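Local structure of Ketoacyl_synth_N domain-containing protein (Photorhabdus luminescens subsp. laumondii, 6SMO) at residues C[112-117]-C[123-128]; C[102-107]-C[196-201]; C[5-10]-C[324-329]. The protein belongs to the ketoacyl synthase family and probably serves carbon-chain elongation together with a ketosynthase partner chain, though whether it has condensing activity itself is uncertain. All blocks are in the same frame, centred on the assembly; numbering follows the deposited sequence.

Interaction 1 (C[112-117]-C[123-128]); sequences DEVKAL and KGMGPY
The chain folds back on itself so that E113 CA lies 4.4 Å from M125 CA, and A116 sits beside G124. Helix 111-116 turns back through a short loop, and segment 112-117 is lined by the irregular segment 123-128, which leads into helix 129-132. Both belong to the ketoacyl synthase N-terminal part of a thiolase-clan fold.

M125 carries the apolar side of the contact. Its side chain starts out toward the helix, with CG between the backbone N and the carbonyl carbon (chi1 68°). The chain then bends at its last torsion and brings CE back over the helix backbone, 3.6 Å from E113 O. CE also comes within 4.4 Å of V114 CG2. L117 crosses the methionine obliquely, and its CD1 rests 3.9 Å from M125 CG. A116 adds its methyl group, with CB 3.9 Å from G124 CA.

The loop then runs past other chains. L117 and M125 also pack on P224 and G228 of the PKS_KS domain-containing chain, and M125 O accepts a hydrogen bond from a basic side chain of the third protein. The contact therefore lies where three proteins meet. It also precedes V129 and A130, which line the pocket of the bound pentaoxododecanal. The side chain of V114 is about 6 Å from that ligand.

E113 supplies the one polar link between the segments. Its CB packs 3.6 Å from M125 CB, and its extended chain passes alongside the M125 backbone to place the carboxylate beside G126. There E113 OE1 accepts the hydrogen bond of G126 N at 2.8 Å. The bond is nearly straight at 162°, and the N-H comes from above the carboxylate plane, 44° out of it.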
loop_
_atom_site.group_PDB
_atom_site.type_symbol
_atom_site.label_atom_id
_atom_site.label_comp_id
_atom_site.label_asym_id
_atom_site.label_seq_id
_atom_site.Cartn_x
_atom_site.Cartn_y
_atom_site.Cartn_z
ATOM N N ASP C 112 -9.099 -11.569 16.864
ATOM C CA ASP C 112 -10.228 -12.374 17.410
ATOM C C ASP C 112 -11.163 -12.794 16.267
ATOM O O ASP C 112 -11.720 -13.908 16.341
ATOM C CB ASP C 112 -10.988 -11.603 18.494
ATOM C CG ASP C 112 -10.181 -11.339 19.755
ATOM O OD1 ASP C 112 -9.005 -11.755 19.800
ATOM O OD2 ASP C 112 -10.735 -10.717 20.683
ATOM N N GLU C 113 -11.315 -11.937 15.253
ATOM C CA GLU C 113 -12.215 -12.158 14.089
ATOM C C GLU C 113 -11.628 -13.234 13.162
ATOM O O GLU C 113 -12.426 -14.011 12.603
ATOM C CB GLU C 113 -12.466 -10.835 13.362
ATOM C CG GLU C 113 -13.402 -9.906 14.117
ATOM C CD GLU C 113 -13.699 -8.591 13.417
ATOM O OE1 GLU C 113 -14.879 -8.353 13.085
ATOM O OE2 GLU C 113 -12.754 -7.804 13.212
ATOM N N VAL C 114 -10.299 -13.291 13.012
ATOM C CA VAL C 114 -9.601 -14.302 12.158
ATOM C C VAL C 114 -9.728 -15.680 12.821
ATOM O O VAL C 114 -9.908 -16.665 12.084
ATOM C CB VAL C 114 -8.127 -13.935 11.893
ATOM C CG1 VAL C 114 -7.418 -14.993 11.056
ATOM C CG2 VAL C 114 -7.994 -12.571 11.231
ATOM N N LYS C 115 -9.639 -15.745 14.155
ATOM C CA LYS C 115 -9.742 -17.006 14.942
ATOM C C LYS C 115 -11.193 -17.506 14.934
ATOM O O LYS C 115 -11.390 -18.727 14.770
ATOM C CB LYS C 115 -9.246 -16.796 16.376
ATOM C CG LYS C 115 -7.768 -16.455 16.507
ATOM C CD LYS C 115 -7.180 -16.778 17.865
ATOM C CE LYS C 115 -7.770 -15.954 18.990
ATOM N NZ LYS C 115 -7.161 -16.304 20.295
ATOM N N ALA C 116 -12.161 -16.597 15.099
ATOM C CA ALA C 116 -13.611 -16.895 15.211
ATOM C C ALA C 116 -14.173 -17.383 13.868
ATOM O O ALA C 116 -15.193 -18.102 13.888
ATOM C CB ALA C 116 -14.350 -15.674 15.703
ATOM N N LEU C 117 -13.541 -17.000 12.752
ATOM C CA LEU C 117 -13.940 -17.384 11.369
ATOM C C LEU C 117 -13.831 -18.907 11.195
ATOM O O LEU C 117 -14.677 -19.474 10.477
ATOM C CB LEU C 117 -13.047 -16.631 10.373
ATOM C CG LEU C 117 -13.158 -17.043 8.903
ATOM C CD1 LEU C 117 -14.183 -16.194 8.165
ATOM C CD2 LEU C 117 -11.806 -16.945 8.213
ATOM N N LYS C 123 -20.116 -15.378 10.406
ATOM C CA LYS C 123 -20.674 -14.652 11.582
ATOM C C LYS C 123 -19.532 -14.167 12.486
ATOM O O LYS C 123 -19.714 -13.131 13.157
ATOM C CB LYS C 123 -21.626 -15.554 12.376
ATOM C CG LYS C 123 -22.955 -15.858 11.697
ATOM C CD LYS C 123 -23.878 -16.717 12.537
ATOM C CE LYS C 123 -25.277 -16.824 11.966
ATOM N NZ LYS C 123 -25.298 -17.590 10.697
ATOM N N GLY C 124 -18.410 -14.897 12.498
ATOM C CA GLY C 124 -17.224 -14.633 13.334
ATOM C C GLY C 124 -16.594 -13.276 13.065
ATOM O O GLY C 124 -16.326 -12.561 14.054
ATOM N N MET C 125 -16.348 -12.925 11.796
ATOM C CA MET C 125 -15.638 -11.668 11.429
ATOM C C MET C 125 -16.596 -10.685 10.741
ATOM O O MET C 125 -17.401 -11.119 9.893
ATOM C CB MET C 125 -14.404 -11.930 10.554
ATOM C CG MET C 125 -14.668 -12.442 9.150
ATOM S SD MET C 125 -13.189 -12.277 8.105
ATOM C CE MET C 125 -11.888 -12.751 9.246
ATOM N N GLY C 126 -16.502 -9.408 11.128
ATOM C CA GLY C 126 -17.347 -8.300 10.643
ATOM C C GLY C 126 -16.758 -7.641 9.399
ATOM O O GLY C 126 -15.781 -8.131 8.837
ATOM N N PRO C 127 -17.331 -6.503 8.941
ATOM C CA PRO C 127 -16.956 -5.905 7.657
ATOM C C PRO C 127 -15.779 -4.913 7.665
ATOM O O PRO C 127 -15.431 -4.444 6.596
ATOM C CB PRO C 127 -18.246 -5.161 7.285
ATOM C CG PRO C 127 -18.789 -4.682 8.616
ATOM C CD PRO C 127 -18.402 -5.753 9.616
ATOM N N TYR C 128 -15.194 -4.623 8.834
ATOM C CA TYR C 128 -14.102 -3.626 9.004
ATOM C C TYR C 128 -12.730 -4.311 9.022
ATOM O O TYR C 128 -11.722 -3.603 9.199
ATOM C CB TYR C 128 -14.326 -2.791 10.268
ATOM C CG TYR C 128 -15.409 -1.752 10.130
ATOM C CD1 TYR C 128 -15.289 -0.719 9.214
ATOM C CD2 TYR C 128 -16.556 -1.802 10.905
ATOM C CE1 TYR C 128 -16.278 0.240 9.072
ATOM C CE2 TYR C 128 -17.554 -0.850 10.778
ATOM C CZ TYR C 128 -17.415 0.174 9.858
ATOM O OH TYR C 128 -18.391 1.117 9.725
#

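Interaction 2 (C[102-107]-C[196-201])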
loop_
_atom_site.group_PDB
_atom_site.type_symbol
_atom_site.label_atom_id
_atom_site.label_comp_id
_atom_site.label_asym_id
_atom_site.label_seq_id
_atom_site.Cartn_x
_atom_site.Cartn_y
_atom_site.Cartn_z
ATOM N N ASN C 102 4.606 1.546 7.157
ATOM C CA ASN C 102 4.005 0.560 8.094
ATOM C C ASN C 102 4.256 -0.857 7.570
ATOM O O ASN C 102 3.931 -1.113 6.395
ATOM C CB ASN C 102 2.511 0.815 8.302
ATOM C CG ASN C 102 1.882 -0.170 9.265
ATOM O OD1 ASN C 102 1.048 -0.981 8.870
ATOM N ND2 ASN C 102 2.291 -0.122 10.521
ATOM N N CYS C 103 4.786 -1.737 8.425
ATOM C CA CYS C 103 5.270 -3.100 8.074
ATOM C C CYS C 103 4.283 -4.176 8.552
ATOM O O CYS C 103 3.923 -5.042 7.729
ATOM C CB CYS C 103 6.650 -3.348 8.674
ATOM S SG CYS C 103 7.893 -2.143 8.138
ATOM N N PHE C 104 3.863 -4.125 9.821
ATOM C CA PHE C 104 3.136 -5.221 10.521
ATOM C C PHE C 104 1.613 -5.080 10.373
ATOM O O PHE C 104 0.906 -6.056 10.698
ATOM C CB PHE C 104 3.537 -5.278 11.998
ATOM C CG PHE C 104 4.842 -5.990 12.252
ATOM C CD1 PHE C 104 4.896 -7.375 12.286
ATOM C CD2 PHE C 104 6.015 -5.277 12.446
ATOM C CE1 PHE C 104 6.096 -8.032 12.515
ATOM C CE2 PHE C 104 7.214 -5.937 12.675
ATOM C CZ PHE C 104 7.252 -7.312 12.709
ATOM N N GLY C 105 1.122 -3.927 9.910
ATOM C CA GLY C 105 -0.319 -3.687 9.692
ATOM C C GLY C 105 -1.051 -3.426 10.999
ATOM O O GLY C 105 -0.459 -2.779 11.886
ATOM N N GLY C 106 -2.290 -3.916 11.115
ATOM C CA GLY C 106 -3.165 -3.708 12.286
ATOM C C GLY C 106 -3.862 -4.988 12.716
ATOM O O GLY C 106 -5.056 -5.148 12.396
ATOM N N TRP C 107 -3.148 -5.856 13.439
ATOM C CA TRP C 107 -3.634 -7.192 13.882
ATOM C C TRP C 107 -4.554 -7.064 15.102
ATOM O O TRP C 107 -5.430 -7.936 15.259
ATOM C CB TRP C 107 -2.454 -8.134 14.160
ATOM C CG TRP C 107 -1.987 -8.867 12.941
ATOM C CD1 TRP C 107 -0.871 -8.610 12.198
ATOM C CD2 TRP C 107 -2.649 -9.972 12.304
ATOM N NE1 TRP C 107 -0.785 -9.488 11.151
ATOM C CE2 TRP C 107 -1.862 -10.335 11.189
ATOM C CE3 TRP C 107 -3.818 -10.694 12.569
ATOM C CZ2 TRP C 107 -2.215 -11.385 10.343
ATOM C CZ3 TRP C 107 -4.165 -11.732 11.733
ATOM C CH2 TRP C 107 -3.372 -12.072 10.635
ATOM N N ASN C 196 4.042 -11.974 20.733
ATOM C CA ASN C 196 4.672 -13.296 21.001
ATOM C C ASN C 196 5.740 -13.590 19.939
ATOM O O ASN C 196 6.728 -14.271 20.278
ATOM C CB ASN C 196 3.635 -14.422 21.061
ATOM C CG ASN C 196 2.806 -14.396 22.328
ATOM O OD1 ASN C 196 3.341 -14.517 23.427
ATOM N ND2 ASN C 196 1.498 -14.255 22.184
ATOM N N LEU C 197 5.546 -13.100 18.708
ATOM C CA LEU C 197 6.478 -13.302 17.566
ATOM C C LEU C 197 7.799 -12.575 17.846
ATOM O O LEU C 197 8.857 -13.229 17.764
ATOM C CB LEU C 197 5.827 -12.783 16.278
ATOM C CG LEU C 197 6.581 -13.100 14.987
ATOM C CD1 LEU C 197 6.356 -14.545 14.567
ATOM C CD2 LEU C 197 6.172 -12.154 13.869
ATOM N N LEU C 198 7.734 -11.277 18.165
ATOM C CA LEU C 198 8.918 -10.397 18.369
ATOM C C LEU C 198 9.670 -10.794 19.645
ATOM O O LEU C 198 10.906 -10.636 19.667
ATOM C CB LEU C 198 8.466 -8.932 18.440
ATOM C CG LEU C 198 7.900 -8.336 17.151
ATOM C CD1 LEU C 198 7.535 -6.874 17.352
ATOM C CD2 LEU C 198 8.876 -8.482 15.993
ATOM N N GLU C 199 8.957 -11.282 20.666
ATOM C CA GLU C 199 9.536 -11.647 21.989
ATOM C C GLU C 199 10.413 -12.902 21.865
ATOM O O GLU C 199 11.313 -13.062 22.712
ATOM C CB GLU C 199 8.432 -11.856 23.028
ATOM C CG GLU C 199 7.901 -10.557 23.610
ATOM C CD GLU C 199 6.808 -10.717 24.654
ATOM O OE1 GLU C 199 6.729 -9.862 25.557
ATOM O OE2 GLU C 199 6.034 -11.691 24.559
ATOM N N LYS C 200 10.166 -13.754 20.861
ATOM C CA LYS C 200 10.873 -15.052 20.677
ATOM C C LYS C 200 11.862 -14.962 19.506
ATOM O O LYS C 200 13.080 -14.986 19.767
ATOM C CB LYS C 200 9.862 -16.185 20.465
ATOM C CG LYS C 200 10.440 -17.588 20.593
ATOM C CD LYS C 200 9.440 -18.690 20.316
ATOM C CE LYS C 200 10.012 -20.078 20.526
ATOM N NZ LYS C 200 11.021 -20.421 19.495
ATOM N N THR C 201 11.356 -14.858 18.270
ATOM C CA THR C 201 12.106 -15.123 17.009
ATOM C C THR C 201 13.116 -14.005 16.712
ATOM O O THR C 201 14.249 -14.342 16.312
ATOM C CB THR C 201 11.149 -15.319 15.825
ATOM O OG1 THR C 201 10.278 -14.191 15.755
ATOM C CG2 THR C 201 10.336 -16.592 15.932
#
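The ring of F104 meets two leucines of helix 192-204, and these touches alone join the segments. The closer one is CZ of F104 to CD2 of L198, 3.8 Å apart, with the two side chains set obliquely. With CG of F104 anti to the carbonyl carbon (chi1 -81°), the ring ends with CZ against L198. L197 packs more loosely: its CD2 stands at the ring edge, near the ring plane, 4.3 Å from F104 CE1. The backbones stay well apart, with 11.0 Å between F104 CA and L198 CA.

The contact joins the loop after strand 96-101 of the thiolase-type core to helix 192-204. F314 meets the F104 ring edge-to-face and also touches L198, so the three side chains form one apolar cluster. By contrast, N196, E199 and K200 of the helix take no part in it and are partly exposed. Even so, N196 and K200 pack on I152 and P154 of the PKS_KS domain-containing chain. One turn on from L197, the T201 hydroxyl donates a hydrogen bond to L197 O, which also accepts from T201 N.

Interaction 3 (C[5-10]-C[324-329])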
loop_
_atom_site.group_PDB
_atom_site.type_symbol
_atom_site.label_atom_id
_atom_site.label_comp_id
_atom_site.label_asym_id
_atom_site.label_seq_id
_atom_site.Cartn_x
_atom_site.Cartn_y
_atom_site.Cartn_z
ATOM N N VAL C 5 13.148 21.462 -0.479
ATOM C CA VAL C 5 12.161 20.904 0.495
ATOM C C VAL C 5 12.643 21.236 1.911
ATOM O O VAL C 5 13.848 21.053 2.180
ATOM C CB VAL C 5 11.986 19.386 0.303
ATOM C CG1 VAL C 5 10.875 18.825 1.180
ATOM C CG2 VAL C 5 11.745 19.023 -1.154
ATOM N N VAL C 6 11.731 21.689 2.779
ATOM C CA VAL C 6 12.032 22.125 4.177
ATOM C C VAL C 6 11.009 21.507 5.137
ATOM O O VAL C 6 9.845 21.320 4.729
ATOM C CB VAL C 6 12.059 23.663 4.297
ATOM C CG1 VAL C 6 13.292 24.257 3.635
ATOM C CG2 VAL C 6 10.794 24.310 3.751
ATOM N N VAL C 7 11.444 21.210 6.366
ATOM C CA VAL C 7 10.595 20.688 7.480
ATOM C C VAL C 7 10.055 21.894 8.258
ATOM O O VAL C 7 10.882 22.691 8.744
ATOM C CB VAL C 7 11.390 19.739 8.400
ATOM C CG1 VAL C 7 10.506 19.105 9.465
ATOM C CG2 VAL C 7 12.127 18.663 7.614
ATOM N N THR C 8 8.727 22.024 8.363
ATOM C CA THR C 8 8.029 23.165 9.019
ATOM C C THR C 8 7.368 22.724 10.334
ATOM O O THR C 8 7.206 23.591 11.215
ATOM C CB THR C 8 7.012 23.807 8.068
ATOM O OG1 THR C 8 6.219 22.773 7.483
ATOM C CG2 THR C 8 7.674 24.627 6.983
ATOM N N GLY C 9 6.997 21.446 10.463
ATOM C CA GLY C 9 6.357 20.893 11.673
ATOM C C GLY C 9 6.697 19.426 11.877
ATOM O O GLY C 9 6.898 18.721 10.869
ATOM N N VAL C 10 6.760 18.987 13.139
ATOM C CA VAL C 10 7.058 17.579 13.535
ATOM C C VAL C 10 6.150 17.185 14.707
ATOM O O VAL C 10 5.890 18.042 15.574
ATOM C CB VAL C 10 8.545 17.385 13.891
ATOM C CG1 VAL C 10 9.436 17.486 12.663
ATOM C CG2 VAL C 10 9.014 18.348 14.973
ATOM N N LEU C 324 13.470 14.173 15.748
ATOM C CA LEU C 324 14.427 14.695 16.766
ATOM C C LEU C 324 15.469 15.595 16.087
ATOM O O LEU C 324 15.707 16.705 16.601
ATOM C CB LEU C 324 15.099 13.524 17.493
ATOM C CG LEU C 324 14.479 13.120 18.831
ATOM C CD1 LEU C 324 12.975 12.923 18.720
ATOM C CD2 LEU C 324 15.138 11.857 19.366
ATOM N N ALA C 325 16.060 15.130 14.979
ATOM C CA ALA C 325 17.128 15.828 14.220
ATOM C C ALA C 325 16.631 17.200 13.748
ATOM O O ALA C 325 17.430 18.156 13.781
ATOM C CB ALA C 325 17.580 14.977 13.058
ATOM N N SER C 326 15.364 17.287 13.326
ATOM C CA SER C 326 14.689 18.537 12.886
ATOM C C SER C 326 14.564 19.513 14.064
ATOM O O SER C 326 14.764 20.724 13.845
ATOM C CB SER C 326 13.343 18.244 12.274
ATOM O OG SER C 326 13.481 17.456 11.100
ATOM N N SER C 327 14.247 19.002 15.259
ATOM C CA SER C 327 14.100 19.787 16.515
ATOM C C SER C 327 15.465 20.326 16.964
ATOM O O SER C 327 15.516 21.488 17.412
ATOM C CB SER C 327 13.450 18.967 17.603
ATOM O OG SER C 327 12.142 18.566 17.223
ATOM N N PHE C 328 16.522 19.513 16.848
ATOM C CA PHE C 328 17.918 19.871 17.222
ATOM C C PHE C 328 18.417 21.024 16.341
ATOM O O PHE C 328 19.016 21.971 16.887
ATOM C CB PHE C 328 18.850 18.658 17.121
ATOM C CG PHE C 328 18.887 17.780 18.349
ATOM C CD1 PHE C 328 19.409 18.256 19.543
ATOM C CD2 PHE C 328 18.418 16.474 18.310
ATOM C CE1 PHE C 328 19.448 17.452 20.672
ATOM C CE2 PHE C 328 18.459 15.670 19.440
ATOM C CZ PHE C 328 18.975 16.161 20.619
ATOM N N LEU C 329 18.169 20.951 15.027
ATOM C CA LEU C 329 18.681 21.916 14.014
ATOM C C LEU C 329 17.876 23.223 14.041
ATOM O O LEU C 329 18.359 24.211 13.453
ATOM C CB LEU C 329 18.624 21.275 12.622
ATOM C CG LEU C 329 19.652 20.176 12.357
ATOM C CD1 LEU C 329 19.287 19.378 11.113
ATOM C CD2 LEU C 329 21.052 20.754 12.222
#
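S326 lies over the side chain of V7, with its hydroxyl oxygen against both valine methyl groups: S326 OG is 3.8 Å from V7 CG1 and 3.9 Å from V7 CG2. No hydrogen bond crosses the contact. The hydroxyl is turned back to its own helix (chi1 -63°), so that it is satisfied by S322 O although buried, and still touches the V7 methyls. S327 likewise bonds V323 O.

V10, three residues further along the strand, spans the two serines. Its CG1 packs 4.0 Å from S326 CB, and its CG2 is 3.9 Å from S327 OG. The axes of segments 5-10 and 324-329 approach to 9.0 Å, consistent with the small serines at the interface. The angle between their directions is 118°.

Helix 319-329 packs on the mixed sheet, as helices do in the layered alpha/beta thiolase fold. Strand 5-13 pairs antiparallel with strands 218-229 and 242-251, and C242 of the latter touches both V7 and S326. Helix 319-329 also meets helix 20-31 through L324 and F328, and strand 351-356 through A325, which packs on I352 and I354.

Interactions 1 and 2 lie on the same side of the chain's centre and touch each other, with V114 CG2 of interaction 1 packing 4.0 Å from W107 CZ3 of interaction 2. W107 in turn meets W133 edge-to-face, and W133 lines the pocket of the bound pentaoxododecanal. Interaction 1 is the nearer to this ligand. The side chain of V114 is about 6 Å from the bound pentaoxododecanal, and the side chain of F104 is about 13 Å from the bound pentaoxododecanal. Interaction 3 lies on the opposite side, its centre 42 Å from that of interaction 1 and 29 Å from that of interaction 2. Along the chain the three are nested, 112-128 within 102-201 and that within 5-329.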